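Local atomic coordinates of NADPH-dependent aldehyde reductase YqhD (Escherichia coli, PDB entry 4QGS), a protein that reduces a broad range of short-chain aldehydes to the corresponding alcohols with NADPH, as a zinc-dependent member of the iron-containing alcohol dehydrogenase family. Residues A[186-200]-A[242-256]. Numbering follows the deposited sequence. Where two conformers were deposited one is given.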
ATOM      1  N   LEU A 186      -7.162  14.001   1.067  1.00 15.64           N
ATOM      2  CA  LEU A 186      -7.363  12.971   2.082  1.00 17.57           C
ATOM      3  C   LEU A 186      -8.368  13.462   3.118  1.00 16.79           C
ATOM      4  O   LEU A 186      -8.019  14.220   4.025  1.00 16.76           O
ATOM      5  CB  LEU A 186      -6.033  12.621   2.775  1.00 18.81           C
ATOM      6  CG  LEU A 186      -5.045  11.636   2.137  1.00 22.96           C
ATOM      7  CD1 LEU A 186      -4.724  11.993   0.711  1.00 28.60           C
ATOM      8  CD2 LEU A 186      -3.751  11.623   2.951  1.00 21.76           C
ATOM      9  N   ASP A 187      -9.623  13.046   2.970  1.00 19.87           N
ATOM     10  CA  ASP A 187     -10.659  13.417   3.915  1.00 18.27           C
ATOM     11  C   ASP A 187     -11.094  12.165   4.676  1.00 17.01           C
ATOM     12  O   ASP A 187     -11.676  11.264   4.100  1.00 17.42           O
ATOM     13  CB  ASP A 187     -11.857  14.055   3.179  1.00 17.84           C
ATOM     14  CG  ASP A 187     -12.951  14.535   4.123  1.00 20.46           C
ATOM     15  OD1 ASP A 187     -12.944  14.145   5.314  1.00 18.68           O
ATOM     16  OD2 ASP A 187     -13.831  15.308   3.670  1.00 19.89           O
ATOM     17  N   PRO A 188     -10.802  12.108   5.976  1.00 15.91           N
ATOM     18  CA  PRO A 188     -11.150  10.937   6.782  1.00 17.11           C
ATOM     19  C   PRO A 188     -12.643  10.590   6.725  1.00 16.73           C
ATOM     20  O   PRO A 188     -13.012   9.424   6.856  1.00 17.98           O
ATOM     21  CB  PRO A 188     -10.736  11.360   8.190  1.00 16.44           C
ATOM     22  CG  PRO A 188      -9.579  12.309   7.952  1.00 19.01           C
ATOM     23  CD  PRO A 188      -9.991  13.081   6.729  1.00 18.54           C
ATOM     24  N   VAL A 189     -13.490  11.591   6.514  1.00 18.18           N
ATOM     25  CA  VAL A 189     -14.934  11.318   6.446  1.00 19.12           C
ATOM     26  C   VAL A 189     -15.268  10.337   5.321  1.00 15.72           C
ATOM     27  O   VAL A 189     -16.185   9.516   5.454  1.00 18.60           O
ATOM     28  CB  VAL A 189     -15.743  12.617   6.263  1.00 19.76           C
ATOM     29  CG1 VAL A 189     -17.241  12.298   5.991  1.00 20.14           C
ATOM     30  CG2 VAL A 189     -15.577  13.505   7.483  1.00 21.28           C
ATOM     31  N   TYR A 190     -14.515  10.392   4.222  1.00 16.71           N
ATOM     32  CA  TYR A 190     -14.734   9.466   3.115  1.00 17.67           C
ATOM     33  C   TYR A 190     -14.411   8.019   3.508  1.00 20.11           C
ATOM     34  O   TYR A 190     -14.806   7.100   2.802  1.00 22.21           O
ATOM     35  CB  TYR A 190     -13.901   9.838   1.887  1.00 19.55           C
ATOM     36  CG  TYR A 190     -14.229  11.183   1.263  1.00 20.19           C
ATOM     37  CD1 TYR A 190     -15.423  11.839   1.550  1.00 20.94           C
ATOM     38  CD2 TYR A 190     -13.336  11.799   0.383  1.00 19.15           C
ATOM     39  CE1 TYR A 190     -15.723  13.068   0.977  1.00 22.90           C
ATOM     40  CE2 TYR A 190     -13.637  13.030  -0.197  1.00 20.93           C
ATOM     41  CZ  TYR A 190     -14.823  13.655   0.104  1.00 22.44           C
ATOM     42  OH  TYR A 190     -15.123  14.880  -0.460  1.00 24.78           O
ATOM     43  N   THR A 191     -13.699   7.810   4.619  1.00 16.43           N
ATOM     44  CA  THR A 191     -13.386   6.443   5.042  1.00 17.81           C
ATOM     45  C   THR A 191     -14.470   5.843   5.945  1.00 19.47           C
ATOM     46  O   THR A 191     -14.429   4.659   6.246  1.00 17.71           O
ATOM     47  CB  THR A 191     -12.017   6.343   5.782  1.00 16.01           C
ATOM     48  OG1 THR A 191     -12.112   6.895   7.100  1.00 19.39           O
ATOM     49  CG2 THR A 191     -10.936   7.074   5.011  1.00 19.62           C
ATOM     50  N   TYR A 192     -15.441   6.649   6.369  1.00 17.87           N
ATOM     51  CA  TYR A 192     -16.490   6.153   7.273  1.00 19.27           C
ATOM     52  C   TYR A 192     -17.265   4.969   6.699  1.00 19.69           C
ATOM     53  O   TYR A 192     -17.746   4.114   7.444  1.00 22.22           O
ATOM     54  CB  TYR A 192     -17.502   7.248   7.602  1.00 20.04           C
ATOM     55  CG  TYR A 192     -17.019   8.399   8.447  1.00 19.37           C
ATOM     56  CD1 TYR A 192     -15.693   8.483   8.897  1.00 18.40           C
ATOM     57  CD2 TYR A 192     -17.896   9.417   8.801  1.00 19.72           C
ATOM     58  CE1 TYR A 192     -15.269   9.564   9.663  1.00 22.04           C
ATOM     59  CE2 TYR A 192     -17.483  10.482   9.563  1.00 20.94           C
ATOM     60  CZ  TYR A 192     -16.173  10.559   9.998  1.00 22.18           C
ATOM     61  OH  TYR A 192     -15.801  11.643  10.760  1.00 22.56           O
ATOM     62  N   THR A 193     -17.408   4.937   5.378  1.00 17.76           N
ATOM     63  CA  THR A 193     -18.245   3.924   4.727  1.00 24.63           C
ATOM     64  C   THR A 193     -17.516   2.598   4.451  1.00 24.53           C
ATOM     65  O   THR A 193     -18.141   1.615   4.035  1.00 24.37           O
ATOM     66  CB  THR A 193     -18.816   4.460   3.394  1.00 22.13           C
ATOM     67  OG1 THR A 193     -17.735   4.877   2.546  1.00 28.94           O
ATOM     68  CG2 THR A 193     -19.741   5.629   3.650  1.00 31.30           C
ATOM     69  N   LEU A 194     -16.209   2.554   4.679  1.00 20.81           N
ATOM     70  CA  LEU A 194     -15.464   1.316   4.473  1.00 19.67           C
ATOM     71  C   LEU A 194     -15.981   0.175   5.351  1.00 17.78           C
ATOM     72  O   LEU A 194     -16.162   0.343   6.557  1.00 17.08           O
ATOM     73  CB  LEU A 194     -13.979   1.530   4.757  1.00 21.14           C
ATOM     74  CG  LEU A 194     -13.274   2.514   3.834  1.00 26.10           C
ATOM     75  CD1 LEU A 194     -11.911   2.896   4.400  1.00 24.80           C
ATOM     76  CD2 LEU A 194     -13.120   1.878   2.463  1.00 29.91           C
ATOM     77  N   PRO A 195     -16.212  -0.998   4.748  1.00 18.45           N
ATOM     78  CA  PRO A 195     -16.603  -2.135   5.584  1.00 20.07           C
ATOM     79  C   PRO A 195     -15.503  -2.495   6.572  1.00 16.44           C
ATOM     80  O   PRO A 195     -14.315  -2.225   6.303  1.00 17.44           O
ATOM     81  CB  PRO A 195     -16.831  -3.274   4.568  1.00 21.49           C
ATOM     82  CG  PRO A 195     -17.036  -2.593   3.261  1.00 28.06           C
ATOM     83  CD  PRO A 195     -16.206  -1.330   3.317  1.00 19.64           C
ATOM     84  N   PRO A 196     -15.882  -3.100   7.706  1.00 17.12           N
ATOM     85  CA  PRO A 196     -14.937  -3.465   8.766  1.00 19.46           C
ATOM     86  C   PRO A 196     -13.768  -4.283   8.217  1.00 17.32           C
ATOM     87  O   PRO A 196     -12.632  -4.069   8.639  1.00 18.24           O
ATOM     88  CB  PRO A 196     -15.797  -4.288   9.732  1.00 22.21           C
ATOM     89  CG  PRO A 196     -17.190  -3.754   9.531  1.00 23.55           C
ATOM     90  CD  PRO A 196     -17.278  -3.430   8.065  1.00 20.75           C
ATOM     91  N   ARG A 197     -14.051  -5.202   7.294  1.00 17.71           N
ATOM     92  CA  ARG A 197     -13.005  -6.005   6.652  1.00 18.77           C
ATOM     93  C   ARG A 197     -11.912  -5.125   6.046  1.00 20.21           C
ATOM     94  O   ARG A 197     -10.710  -5.358   6.262  1.00 19.09           O
ATOM     95  CB  ARG A 197     -13.628  -6.913   5.576  1.00 19.44           C
ATOM     96  CG  ARG A 197     -12.638  -7.568   4.612  1.00 25.76           C
ATOM     97  CD  ARG A 197     -13.399  -8.256   3.468  1.00 26.85           C
ATOM     98  NE  ARG A 197     -12.524  -8.974   2.545  1.00 37.51           N
ATOM     99  CZ  ARG A 197     -12.968  -9.684   1.506  1.00 46.10           C
ATOM    100  NH1 ARG A 197     -12.113 -10.312   0.707  1.00 33.11           N
ATOM    101  NH2 ARG A 197     -14.272  -9.762   1.263  1.00 38.81           N
ATOM    102  N   GLN A 198     -12.326  -4.105   5.304  1.00 17.51           N
ATOM    103  CA  GLN A 198     -11.387  -3.209   4.647  0.51 20.11           C
ATOM    104  C   GLN A 198     -10.676  -2.303   5.652  1.00 17.96           C
ATOM    105  O   GLN A 198      -9.508  -1.975   5.463  1.00 17.87           O
ATOM    106  CB  GLN A 198     -12.093  -2.360   3.590  0.51 24.73           C
ATOM    107  CG  GLN A 198     -12.626  -3.147   2.391  0.51 27.45           C
ATOM    108  CD  GLN A 198     -13.315  -2.249   1.378  0.51 31.42           C
ATOM    109  OE1 GLN A 198     -13.519  -1.065   1.627  0.51 34.20           O
ATOM    110  NE2 GLN A 198     -13.688  -2.813   0.237  0.51 34.63           N
ATOM    111  N   VAL A 199     -11.381  -1.903   6.709  1.00 15.58           N
ATOM    112  CA  VAL A 199     -10.762  -1.042   7.731  1.00 15.33           C
ATOM    113  C   VAL A 199      -9.673  -1.826   8.458  1.00 17.45           C
ATOM    114  O   VAL A 199      -8.537  -1.348   8.627  1.00 16.98           O
ATOM    115  CB  VAL A 199     -11.798  -0.513   8.746  1.00 17.66           C
ATOM    116  CG1 VAL A 199     -11.100   0.213   9.898  1.00 17.23           C
ATOM    117  CG2 VAL A 199     -12.766   0.429   8.055  1.00 18.20           C
ATOM    118  N   ALA A 200     -10.011  -3.043   8.874  1.00 14.68           N
ATOM    119  CA  ALA A 200      -9.020  -3.887   9.552  1.00 16.63           C
ATOM    120  C   ALA A 200      -7.839  -4.208   8.645  1.00 16.45           C
ATOM    121  O   ALA A 200      -6.672  -4.117   9.071  1.00 15.80           O
ATOM    122  CB  ALA A 200      -9.667  -5.177  10.058  1.00 15.91           C
ATOM    123  N   ALA A 242     -11.196   2.446  15.251  1.00 17.53           N
ATOM    124  CA  ALA A 242     -11.775   2.768  13.949  1.00 15.79           C
ATOM    125  C   ALA A 242     -12.869   1.752  13.616  1.00 20.15           C
ATOM    126  O   ALA A 242     -13.813   2.053  12.887  1.00 20.05           O
ATOM    127  CB  ALA A 242     -10.699   2.800  12.866  1.00 19.89           C
ATOM    128  N   LEU A 243     -12.735   0.563  14.182  1.00 17.98           N
ATOM    129  CA  LEU A 243     -13.729  -0.486  14.002  1.00 19.20           C
ATOM    130  C   LEU A 243     -14.929  -0.267  14.928  1.00 22.65           C
ATOM    131  O   LEU A 243     -16.082  -0.449  14.528  1.00 24.61           O
ATOM    132  CB  LEU A 243     -13.099  -1.851  14.255  1.00 19.27           C
ATOM    133  CG  LEU A 243     -12.013  -2.296  13.275  1.00 18.87           C
ATOM    134  CD1 LEU A 243     -11.367  -3.581  13.773  1.00 22.69           C
ATOM    135  CD2 LEU A 243     -12.584  -2.491  11.865  1.00 19.11           C
ATOM    136  N   LYS A 244     -14.650   0.135  16.163  1.00 19.31           N
ATOM    137  CA  LYS A 244     -15.688   0.315  17.189  1.00 21.36           C
ATOM    138  C   LYS A 244     -16.452   1.610  16.998  1.00 23.46           C
ATOM    139  O   LYS A 244     -17.644   1.705  17.324  1.00 26.62           O
ATOM    140  CB  LYS A 244     -15.070   0.295  18.589  1.00 22.47           C
ATOM    141  CG  LYS A 244     -14.507  -1.063  18.995  1.00 29.92           C
ATOM    142  CD  LYS A 244     -13.550  -0.944  20.177  1.00 38.11           C
ATOM    143  CE  LYS A 244     -12.752  -2.229  20.365  1.00 43.38           C
ATOM    144  NZ  LYS A 244     -11.639  -2.077  21.337  1.00 39.07           N
ATOM    145  N   GLU A 245     -15.755   2.604  16.468  1.00 22.23           N
ATOM    146  CA  GLU A 245     -16.298   3.944  16.305  1.00 23.71           C
ATOM    147  C   GLU A 245     -16.021   4.474  14.903  1.00 20.03           C
ATOM    148  O   GLU A 245     -15.223   5.408  14.732  1.00 21.51           O
ATOM    149  CB  GLU A 245     -15.699   4.897  17.337  1.00 25.51           C
ATOM    150  CG  GLU A 245     -15.700   4.407  18.778  1.00 27.77           C
ATOM    151  CD  GLU A 245     -15.030   5.415  19.705  1.00 32.79           C
ATOM    152  OE1 GLU A 245     -15.506   6.568  19.744  1.00 33.44           O
ATOM    153  OE2 GLU A 245     -14.019   5.075  20.366  1.00 35.72           O
ATOM    154  N   PRO A 246     -16.689   3.897  13.898  1.00 18.24           N
ATOM    155  CA  PRO A 246     -16.379   4.177  12.493  1.00 17.91           C
ATOM    156  C   PRO A 246     -16.572   5.627  12.097  1.00 21.85           C
ATOM    157  O   PRO A 246     -15.927   6.068  11.146  1.00 19.98           O
ATOM    158  CB  PRO A 246     -17.367   3.285  11.726  1.00 20.57           C
ATOM    159  CG  PRO A 246     -17.791   2.233  12.717  1.00 30.77           C
ATOM    160  CD  PRO A 246     -17.815   2.954  14.027  1.00 23.07           C
ATOM    161  N   GLU A 247     -17.440   6.360  12.796  1.00 19.95           N
ATOM    162  CA  GLU A 247     -17.659   7.774  12.468  1.00 21.37           C
ATOM    163  C   GLU A 247     -17.031   8.752  13.481  1.00 22.70           C
ATOM    164  O   GLU A 247     -17.367   9.949  13.521  1.00 22.66           O
ATOM    165  CB  GLU A 247     -19.163   8.022  12.316  1.00 22.07           C
ATOM    166  CG  GLU A 247     -19.737   7.147  11.207  1.00 22.59           C
ATOM    167  CD  GLU A 247     -21.138   7.528  10.783  1.00 30.79           C
ATOM    168  OE1 GLU A 247     -21.605   6.978   9.765  1.00 41.55           O
ATOM    169  OE2 GLU A 247     -21.762   8.363  11.457  1.00 32.71           O
ATOM    170  N   ASN A 248     -16.104   8.247  14.291  1.00 20.53           N
ATOM    171  CA  ASN A 248     -15.316   9.105  15.168  1.00 19.05           C
ATOM    172  C   ASN A 248     -14.231   9.789  14.335  1.00 20.43           C
ATOM    173  O   ASN A 248     -13.235   9.159  13.981  1.00 18.81           O
ATOM    174  CB  ASN A 248     -14.714   8.288  16.327  1.00 22.68           C
ATOM    175  CG  ASN A 248     -13.897   9.136  17.312  1.00 26.07           C
ATOM    176  OD1 ASN A 248     -13.229  10.087  16.932  1.00 21.01           O
ATOM    177  ND2 ASN A 248     -13.937   8.761  18.588  1.00 27.99           N
ATOM    178  N   TYR A 249     -14.428  11.069  14.027  1.00 20.31           N
ATOM    179  CA  TYR A 249     -13.516  11.769  13.128  1.00 21.39           C
ATOM    180  C   TYR A 249     -12.055  11.705  13.572  1.00 21.70           C
ATOM    181  O   TYR A 249     -11.180  11.410  12.754  1.00 17.93           O
ATOM    182  CB  TYR A 249     -13.906  13.239  12.948  1.00 21.15           C
ATOM    183  CG  TYR A 249     -12.907  13.926  12.049  1.00 21.88           C
ATOM    184  CD1 TYR A 249     -12.994  13.792  10.675  1.00 21.61           C
ATOM    185  CD2 TYR A 249     -11.854  14.663  12.577  1.00 21.83           C
ATOM    186  CE1 TYR A 249     -12.079  14.383   9.842  1.00 21.30           C
ATOM    187  CE2 TYR A 249     -10.919  15.261  11.753  1.00 23.56           C
ATOM    188  CZ  TYR A 249     -11.041  15.116  10.381  1.00 20.75           C
ATOM    189  OH  TYR A 249     -10.125  15.698   9.537  1.00 23.73           O
ATOM    190  N   ASP A 250     -11.789  12.015  14.843  1.00 19.48           N
ATOM    191  CA  ASP A 250     -10.411  12.063  15.336  1.00 21.53           C
ATOM    192  C   ASP A 250      -9.728  10.714  15.159  1.00 20.60           C
ATOM    193  O   ASP A 250      -8.555  10.642  14.749  1.00 17.92           O
ATOM    194  CB  ASP A 250     -10.365  12.473  16.813  1.00 23.14           C
ATOM    195  CG  ASP A 250     -10.597  13.962  17.025  1.00 32.50           C
ATOM    196  OD1 ASP A 250     -10.579  14.726  16.037  1.00 30.38           O
ATOM    197  OD2 ASP A 250     -10.783  14.363  18.197  1.00 31.15           O
ATOM    198  N   VAL A 251     -10.469   9.653  15.468  1.00 17.98           N
ATOM    199  CA  VAL A 251      -9.970   8.286  15.309  1.00 16.98           C
ATOM    200  C   VAL A 251      -9.662   7.984  13.855  1.00 17.66           C
ATOM    201  O   VAL A 251      -8.552   7.530  13.532  1.00 16.68           O
ATOM    202  CB  VAL A 251     -10.979   7.249  15.848  1.00 18.44           C
ATOM    203  CG1 VAL A 251     -10.641   5.846  15.339  1.00 19.23           C
ATOM    204  CG2 VAL A 251     -10.986   7.277  17.360  1.00 20.67           C
ATOM    205  N   ARG A 252     -10.625   8.251  12.971  1.00 16.00           N
ATOM    206  CA  ARG A 252     -10.455   7.934  11.545  1.00 16.60           C
ATOM    207  C   ARG A 252      -9.362   8.795  10.914  1.00 16.16           C
ATOM    208  O   ARG A 252      -8.636   8.350  10.023  1.00 16.79           O
ATOM    209  CB  ARG A 252     -11.780   8.115  10.789  1.00 17.79           C
ATOM    210  CG  ARG A 252     -12.918   7.216  11.282  1.00 15.88           C
ATOM    211  CD  ARG A 252     -12.494   5.747  11.449  1.00 16.13           C
ATOM    212  NE  ARG A 252     -12.068   5.112  10.207  1.00 15.19           N
ATOM    213  CZ  ARG A 252     -12.880   4.446   9.390  1.00 17.94           C
ATOM    214  NH1 ARG A 252     -14.177   4.343   9.677  1.00 15.91           N
ATOM    215  NH2 ARG A 252     -12.399   3.881   8.293  1.00 16.51           N
ATOM    216  N   ALA A 253      -9.237  10.023  11.402  1.00 15.63           N
ATOM    217  CA  ALA A 253      -8.181  10.923  10.944  1.00 15.69           C
ATOM    218  C   ALA A 253      -6.797  10.406  11.337  1.00 14.84           C
ATOM    219  O   ALA A 253      -5.868  10.368  10.512  1.00 16.66           O
ATOM    220  CB  ALA A 253      -8.403  12.342  11.506  1.00 17.85           C
ATOM    221  N   ASN A 254      -6.643  10.015  12.599  1.00 14.91           N
ATOM    222  CA  ASN A 254      -5.355   9.489  13.046  1.00 16.24           C
ATOM    223  C   ASN A 254      -4.985   8.232  12.281  1.00 16.43           C
ATOM    224  O   ASN A 254      -3.826   8.037  11.928  1.00 15.61           O
ATOM    225  CB  ASN A 254      -5.365   9.196  14.546  1.00 15.82           C
ATOM    226  CG  ASN A 254      -5.096  10.432  15.376  1.00 19.37           C
ATOM    227  OD1 ASN A 254      -4.169  11.187  15.086  1.00 15.53           O
ATOM    228  ND2 ASN A 254      -5.896  10.640  16.413  1.00 19.85           N
ATOM    229  N   VAL A 255      -5.961   7.369  12.008  1.00 17.81           N
ATOM    230  CA  VAL A 255      -5.626   6.134  11.306  1.00 16.76           C
ATOM    231  C   VAL A 255      -5.243   6.430   9.852  1.00 16.40           C
ATOM    232  O   VAL A 255      -4.261   5.894   9.337  1.00 16.57           O
ATOM    233  CB  VAL A 255      -6.787   5.118  11.382  1.00 15.85           C
ATOM    234  CG1 VAL A 255      -6.495   3.921  10.482  1.00 19.62           C
ATOM    235  CG2 VAL A 255      -6.966   4.687  12.820  1.00 15.26           C
ATOM    236  N   MET A 256      -5.974   7.334   9.214  1.00 15.38           N
ATOM    237  CA  MET A 256      -5.704   7.674   7.824  1.00 13.91           C
ATOM    238  C   MET A 256      -4.323   8.321   7.665  1.00 15.85           C
ATOM    239  O   MET A 256      -3.589   8.023   6.717  1.00 16.65           O
ATOM    240  CB  MET A 256      -6.775   8.617   7.279  1.00 16.14           C
ATOM    241  CG  MET A 256      -6.710   8.809   5.774  1.00 17.85           C
ATOM    242  SD  MET A 256      -8.019   9.927   5.205  1.00 20.09           S
ATOM    243  CE  MET A 256      -8.170   9.417   3.500  1.00 18.70           C
TER
HETATM  244  O   HOH W   1      -9.709   6.201   8.678  1.00 17.87           O
HETATM  245  O   HOH W   2     -15.883   2.349   8.344  1.00 17.18           O
HETATM  246  O   HOH W   3     -20.278   4.350   8.519  1.00 32.99           O
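The linker that leads from the nucleotide-binding sheet into the helical domain, and that carries the NADP(+)-binding Tyr190 and Thr193, packs on the turn 245-248 and the helix ends on either side of it through Tyr192 and Arg252. The Tyr192 ring lies between two backbones: Val189 CA sits over one face, and Glu247 CA over the other in a CH-pi contact, 3.8 Å from the ring centroid. Tyr192 OH meets the edge of the Tyr249 ring in its plane, 3.3 Å from Tyr249 CB, and Tyr192 CE1 touches Arg252 CG at 3.7 Å. Cut back to alanine, Tyr192 would probably leave a gap between Val189 and Glu247 and take one apolar neighbour from Arg252 CG. Arg252, bent at chi2 (-48°) and chi3 (-62°), curls its guanidinium back so that NH1 donates to Pro246 O at 2.9 Å, on a lone pair. Thr191 OG1 lies over one guanidinium face and Val199 CG1 over the other. Water 1 joins Arg252 NE to Thr191 OG1, and Arg252 NH1 donates to water 2, which lies 2.7 Å from Tyr192 O and from Leu194 O. Further along, Pro188 CG rests on Ala253 CB at 3.7 Å, and Met256 CE reaches Leu186 CB. At the other end Leu243 CD2 meets Val199 CG1, 3.7 Å away. The contact thus spans from strand 183-186, beside strand 22-25, to the start of helix 196-211, against the end of helix 222-244, the turn after it and the first turns of helix 249-262.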